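Local atomic coordinates of CBS domain-containing protein (Pyrococcus horikoshii, PDB entry 2YZQ), a protein that binds S-adenosylmethionine through its CBS domains and probably acts as a ligand-sensing protein, although its cellular role is not established. Residues P36-E41 and G101-I106; K67-V72 and L87-R92. All blocks are in the same frame, centred on the assembly; numbering follows the deposited sequence.

Interaction 1. Residues P36-E41 and G101-I106; sequences PVVNKE and GKPVGI
Pro-36 and Ile-106 meet tip to tip: CG of the proline ring lies 3.4 Å from CD1 of Ile-106, tighter than usual for two carbons. The isoleucine gets there because its CG1 stands anti to the carbonyl carbon (chi1 -67°), and that branch then carries the terminal methyl up to the ring. Val-37 turns away and packs on Val-45 and Ile-48 of its own sheet. At Val-38 the direction reverts, and its CG1 rests obliquely on the other proline, 3.7 Å from CG of Pro-103. The two strands run nearly antiparallel, at 170°, yet their axes stay 9.4 Å apart and side chains join them: strand 34-38 belongs to a three-stranded sheet, while strand 103-108 sits in a mixed sheet that also takes in strand 8-9. Past the strand end, the chain turns through Asn-39 and Lys-40 to Glu-41, whose carbonyl O takes a weak hydrogen bond from NZ of Lys-102, 2.7 Å away. The lysine chain is extended beyond CG and also gives NZ to a water, which in turn donates to OE1 of Glu-41. An alanine in place of Lys-102 would probably leave the Glu-41 carbonyl without this donor and the water without one of its anchors. Carbon packing thus joins the sheets, while Lys-102 adds a weak, partly water-mediated link to the turn.

Interaction 2. Residues K67-V72 and L87-R92; sequences KRDVPV and LEYDYR
Lys-67 sets its ammonium over one face of the Tyr-91 ring in a cation-pi contact, NZ lying 3.6 Å from the ring centroid and 27° off the normal. The nitrogen is displaced toward the rim, with CE1 of Tyr-91 its nearest ring atom at 3.2 Å. Further back along the lysine, CD lies 3.8 Å from the phenol OH of Tyr-91, so the aliphatic chain shares in the contact.

Pro-71 serves both tyrosines. Its CB comes 3.4 Å from CD2 of Tyr-89, the two side chains sliding past each other in opposite directions, while its CD approaches CD2 of Tyr-91 at 3.7 Å, crossing that side chain at about a right angle. Asp-69 approaches the Tyr-89 ring obliquely, OD2 4.1 Å from CD1 of Tyr-89, its carboxylate plane turned 86° from the ring.

This is the second CBS motif closing on itself: the segment leading into strand 72-74 packs against the C-terminal end of helix 79-89 and the turn that follows. Asp-90 leaves the helix with positive phi, and beyond it Tyr-91 has CG anti to its backbone N (chi1 -162°), which starts its ring toward Lys-67 and Pro-71. On the other segment Asp-69 is the centre of an inverse gamma turn, with Val-70 N bonded to Arg-68 O at 2.9 Å.

Farther out, Tyr-91 also engages Arg-93 in a cation-pi contact and touches Ile-47 of strand 44-49. Backbone hydrogen bonds tie Lys-67 to Ile-47 and Pro-71 to Val-95.

Overall arrangement
From the N terminus, the chain first reaches 36-41, at the end of strand 34-38 in the first CBS motif, then passes through strand 44-49 to 67-72. From there it runs through strand 72-74 and helix 79-89, and 87-92 closes the short loop of interaction 2. Strand 93-97 follows, and strand 103-108 brings 101-106 back to close the longer loop of interaction 1. Interaction 2 is therefore nested inside interaction 1. Their centres are 15 Å apart and their nearest atoms about 6 Å, without touching. Interaction 1 packs the three-stranded sheet of 34-38 on the mixed sheet of 103-108, and interaction 2 binds strand entry to helix end within the second motif; both lie away from the S-adenosylmethionine site.

Interaction 1. Residues P36-E41 and G101-I106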
loop_
_atom_site.group_PDB
_atom_site.type_symbol
_atom_site.label_atom_id
_atom_site.label_comp_id
_atom_site.label_asym_id
_atom_site.label_seq_id
_atom_site.Cartn_x
_atom_site.Cartn_y
_atom_site.Cartn_z
ATOM N N PRO A 36 11.031 8.935 11.069
ATOM C CA PRO A 36 10.379 9.216 12.352
ATOM C C PRO A 36 11.027 10.498 12.877
ATOM O O PRO A 36 12.217 10.721 12.657
ATOM C CB PRO A 36 10.748 8.002 13.204
ATOM C CG PRO A 36 10.911 6.911 12.185
ATOM C CD PRO A 36 11.671 7.610 11.083
ATOM N N VAL A 37 10.249 11.340 13.549
ATOM C CA VAL A 37 10.774 12.592 14.088
ATOM C C VAL A 37 10.871 12.519 15.606
ATOM O O VAL A 37 9.918 12.128 16.279
ATOM C CB VAL A 37 9.873 13.787 13.709
ATOM C CG1 VAL A 37 10.459 15.079 14.264
ATOM C CG2 VAL A 37 9.738 13.873 12.204
ATOM N N VAL A 38 12.025 12.910 16.136
ATOM C CA VAL A 38 12.257 12.875 17.575
ATOM C C VAL A 38 12.772 14.203 18.122
ATOM O O VAL A 38 13.243 15.059 17.369
ATOM C CB VAL A 38 13.293 11.788 17.933
ATOM C CG1 VAL A 38 12.802 10.422 17.461
ATOM C CG2 VAL A 38 14.631 12.121 17.294
ATOM N N ASN A 39 12.677 14.369 19.436
ATOM C CA ASN A 39 13.172 15.584 20.068
ATOM C C ASN A 39 14.597 15.337 20.556
ATOM O O ASN A 39 15.172 14.279 20.294
ATOM C CB ASN A 39 12.271 16.018 21.234
ATOM C CG ASN A 39 12.081 14.935 22.280
ATOM O OD1 ASN A 39 12.922 14.052 22.444
ATOM N ND2 ASN A 39 10.975 15.014 23.010
ATOM N N LYS A 40 15.168 16.308 21.260
ATOM C CA LYS A 40 16.534 16.171 21.746
ATOM C C LYS A 40 16.739 14.900 22.563
ATOM O O LYS A 40 17.745 14.213 22.398
ATOM C CB LYS A 40 16.930 17.395 22.580
ATOM C CG LYS A 40 18.372 17.371 23.067
ATOM C CD LYS A 40 19.353 17.287 21.906
ATOM C CE LYS A 40 20.799 17.308 22.388
ATOM N NZ LYS A 40 21.147 18.585 23.075
ATOM N N GLU A 41 15.787 14.593 23.439
ATOM C CA GLU A 41 15.860 13.396 24.274
ATOM C C GLU A 41 15.784 12.130 23.423
ATOM O O GLU A 41 16.156 11.049 23.870
ATOM C CB GLU A 41 14.717 13.383 25.292
ATOM C CG GLU A 41 14.877 14.350 26.453
ATOM C CD GLU A 41 16.055 14.001 27.343
ATOM O OE1 GLU A 41 16.167 12.825 27.753
ATOM O OE2 GLU A 41 16.866 14.904 27.637
ATOM N N GLY A 101 9.798 5.511 24.912
ATOM C CA GLY A 101 9.042 6.165 23.859
ATOM C C GLY A 101 9.926 6.560 22.692
ATOM O O GLY A 101 9.560 7.414 21.882
ATOM N N LYS A 102 11.096 5.934 22.607
ATOM C CA LYS A 102 12.052 6.210 21.541
ATOM C C LYS A 102 11.906 5.182 20.424
ATOM O O LYS A 102 11.735 3.993 20.685
ATOM C CB LYS A 102 13.479 6.183 22.095
ATOM C CG LYS A 102 13.700 7.180 23.227
ATOM C CD LYS A 102 15.175 7.340 23.556
ATOM C CE LYS A 102 15.368 8.361 24.674
ATOM N NZ LYS A 102 16.805 8.639 24.967
ATOM N N PRO A 103 11.980 5.629 19.162
ATOM C CA PRO A 103 11.846 4.742 18.001
ATOM C C PRO A 103 12.936 3.681 17.893
ATOM O O PRO A 103 14.127 4.002 17.872
ATOM C CB PRO A 103 11.881 5.711 16.814
ATOM C CG PRO A 103 11.414 7.012 17.404
ATOM C CD PRO A 103 12.122 7.031 18.731
ATOM N N VAL A 104 12.526 2.419 17.823
ATOM C CA VAL A 104 13.470 1.314 17.688
ATOM C C VAL A 104 13.195 0.522 16.415
ATOM O O VAL A 104 13.935 -0.396 16.072
ATOM C CB VAL A 104 13.415 0.353 18.903
ATOM C CG1 VAL A 104 13.865 1.084 20.161
ATOM C CG2 VAL A 104 12.012 -0.198 19.075
ATOM N N GLY A 105 12.129 0.885 15.708
ATOM C CA GLY A 105 11.807 0.187 14.480
ATOM C C GLY A 105 10.652 0.850 13.759
ATOM O O GLY A 105 10.015 1.751 14.298
ATOM N N ILE A 106 10.413 0.413 12.528
ATOM C CA ILE A 106 9.317 0.919 11.714
ATOM C C ILE A 106 8.687 -0.294 11.043
ATOM O O ILE A 106 9.390 -1.184 10.558
ATOM C CB ILE A 106 9.808 1.901 10.627
ATOM C CG1 ILE A 106 10.348 3.177 11.274
ATOM C CG2 ILE A 106 8.658 2.238 9.669
ATOM C CD1 ILE A 106 9.330 3.930 12.115
HETATM O O HOH W 1 16.263 10.147 27.105
#

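Interaction 2. Residues K67-V72 and L87-R92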
loop_
_atom_site.group_PDB
_atom_site.type_symbol
_atom_site.label_atom_id
_atom_site.label_comp_id
_atom_site.label_asym_id
_atom_site.label_seq_id
_atom_site.Cartn_x
_atom_site.Cartn_y
_atom_site.Cartn_z
ATOM N N LYS A 67 3.515 15.263 11.102
ATOM C CA LYS A 67 2.235 14.844 11.664
ATOM C C LYS A 67 2.487 14.181 13.014
ATOM O O LYS A 67 3.289 13.251 13.117
ATOM C CB LYS A 67 1.509 13.878 10.718
ATOM C CG LYS A 67 2.289 12.628 10.354
ATOM C CD LYS A 67 1.438 11.671 9.528
ATOM C CE LYS A 67 0.222 11.200 10.316
ATOM N NZ LYS A 67 -0.630 10.253 9.547
ATOM N N ARG A 68 1.800 14.668 14.043
ATOM C CA ARG A 68 1.970 14.157 15.399
ATOM C C ARG A 68 1.168 12.900 15.718
ATOM O O ARG A 68 1.652 12.012 16.418
ATOM C CB ARG A 68 1.610 15.246 16.416
ATOM C CG ARG A 68 0.122 15.558 16.492
ATOM C CD ARG A 68 -0.176 16.637 17.523
ATOM N NE ARG A 68 0.316 17.949 17.113
ATOM C CZ ARG A 68 -0.116 18.609 16.042
ATOM N NH1 ARG A 68 -1.055 18.080 15.267
ATOM N NH2 ARG A 68 0.387 19.800 15.747
ATOM N N ASP A 69 -0.059 12.829 15.215
ATOM C CA ASP A 69 -0.920 11.682 15.477
ATOM C C ASP A 69 -0.577 10.479 14.604
ATOM O O ASP A 69 -1.292 10.170 13.652
ATOM C CB ASP A 69 -2.387 12.071 15.267
ATOM C CG ASP A 69 -3.347 10.975 15.690
ATOM O OD1 ASP A 69 -3.329 10.593 16.879
ATOM O OD2 ASP A 69 -4.121 10.496 14.833
ATOM N N VAL A 70 0.519 9.804 14.936
ATOM C CA VAL A 70 0.953 8.629 14.187
ATOM C C VAL A 70 0.814 7.374 15.046
ATOM O O VAL A 70 1.078 7.400 16.247
ATOM C CB VAL A 70 2.426 8.756 13.737
ATOM C CG1 VAL A 70 2.594 9.992 12.868
ATOM C CG2 VAL A 70 3.339 8.826 14.950
ATOM N N PRO A 71 0.392 6.255 14.438
ATOM C CA PRO A 71 0.231 5.008 15.188
ATOM C C PRO A 71 1.560 4.475 15.721
ATOM O O PRO A 71 2.565 4.464 15.006
ATOM C CB PRO A 71 -0.411 4.072 14.165
ATOM C CG PRO A 71 0.146 4.564 12.869
ATOM C CD PRO A 71 0.050 6.062 13.018
ATOM N N VAL A 72 1.558 4.048 16.979
ATOM C CA VAL A 72 2.763 3.516 17.609
ATOM C C VAL A 72 2.480 2.222 18.358
ATOM O O VAL A 72 1.387 2.021 18.894
ATOM C CB VAL A 72 3.375 4.529 18.608
ATOM C CG1 VAL A 72 3.748 5.810 17.888
ATOM C CG2 VAL A 72 2.392 4.811 19.729
ATOM N N LEU A 87 -5.393 0.234 10.249
ATOM C CA LEU A 87 -6.750 0.317 9.720
ATOM C C LEU A 87 -7.523 1.466 10.361
ATOM O O LEU A 87 -8.344 2.112 9.711
ATOM C CB LEU A 87 -7.492 -0.999 9.961
ATOM C CG LEU A 87 -6.981 -2.208 9.171
ATOM C CD1 LEU A 87 -7.601 -3.489 9.714
ATOM C CD2 LEU A 87 -7.309 -2.021 7.698
ATOM N N GLU A 88 -7.250 1.718 11.636
ATOM C CA GLU A 88 -7.921 2.786 12.371
ATOM C C GLU A 88 -7.548 4.183 11.881
ATOM O O GLU A 88 -8.408 5.056 11.761
ATOM C CB GLU A 88 -7.605 2.667 13.865
ATOM C CG GLU A 88 -8.088 3.843 14.702
ATOM C CD GLU A 88 -7.779 3.675 16.176
ATOM O OE1 GLU A 88 -6.609 3.389 16.510
ATOM O OE2 GLU A 88 -8.702 3.834 17.003
ATOM N N TYR A 89 -6.268 4.395 11.595
ATOM C CA TYR A 89 -5.806 5.699 11.136
ATOM C C TYR A 89 -5.642 5.754 9.623
ATOM O O TYR A 89 -5.230 6.777 9.077
ATOM C CB TYR A 89 -4.474 6.044 11.806
ATOM C CG TYR A 89 -4.508 5.921 13.312
ATOM C CD1 TYR A 89 -5.423 6.651 14.070
ATOM C CD2 TYR A 89 -3.637 5.064 13.979
ATOM C CE1 TYR A 89 -5.471 6.526 15.456
ATOM C CE2 TYR A 89 -3.675 4.932 15.364
ATOM C CZ TYR A 89 -4.593 5.665 16.096
ATOM O OH TYR A 89 -4.631 5.538 17.465
ATOM N N ASP A 90 -5.981 4.660 8.949
ATOM C CA ASP A 90 -5.843 4.585 7.501
ATOM C C ASP A 90 -4.451 5.086 7.140
ATOM O O ASP A 90 -4.277 5.910 6.243
ATOM C CB ASP A 90 -6.920 5.432 6.813
ATOM C CG ASP A 90 -6.917 5.270 5.302
ATOM O OD1 ASP A 90 -6.777 4.124 4.825
ATOM O OD2 ASP A 90 -7.067 6.287 4.590
ATOM N N TYR A 91 -3.458 4.580 7.867
ATOM C CA TYR A 91 -2.066 4.957 7.655
ATOM C C TYR A 91 -1.290 3.674 7.359
ATOM O O TYR A 91 -1.559 2.632 7.955
ATOM C CB TYR A 91 -1.527 5.660 8.905
ATOM C CG TYR A 91 -0.277 6.473 8.666
ATOM C CD1 TYR A 91 -0.260 7.511 7.734
ATOM C CD2 TYR A 91 0.893 6.205 9.372
ATOM C CE1 TYR A 91 0.896 8.260 7.512
ATOM C CE2 TYR A 91 2.048 6.944 9.159
ATOM C CZ TYR A 91 2.046 7.968 8.228
ATOM O OH TYR A 91 3.198 8.688 8.016
ATOM N N ARG A 92 -0.327 3.758 6.447
ATOM C CA ARG A 92 0.436 2.587 6.017
ATOM C C ARG A 92 1.653 2.171 6.830
ATOM O O ARG A 92 2.427 1.319 6.394
ATOM C CB ARG A 92 0.845 2.764 4.554
ATOM C CG ARG A 92 -0.340 2.872 3.598
ATOM C CD ARG A 92 0.124 3.154 2.174
ATOM N NE ARG A 92 0.984 2.096 1.648
ATOM C CZ ARG A 92 0.553 0.898 1.263
ATOM N NH1 ARG A 92 -0.740 0.593 1.339
ATOM N NH2 ARG A 92 1.419 0.002 0.805
#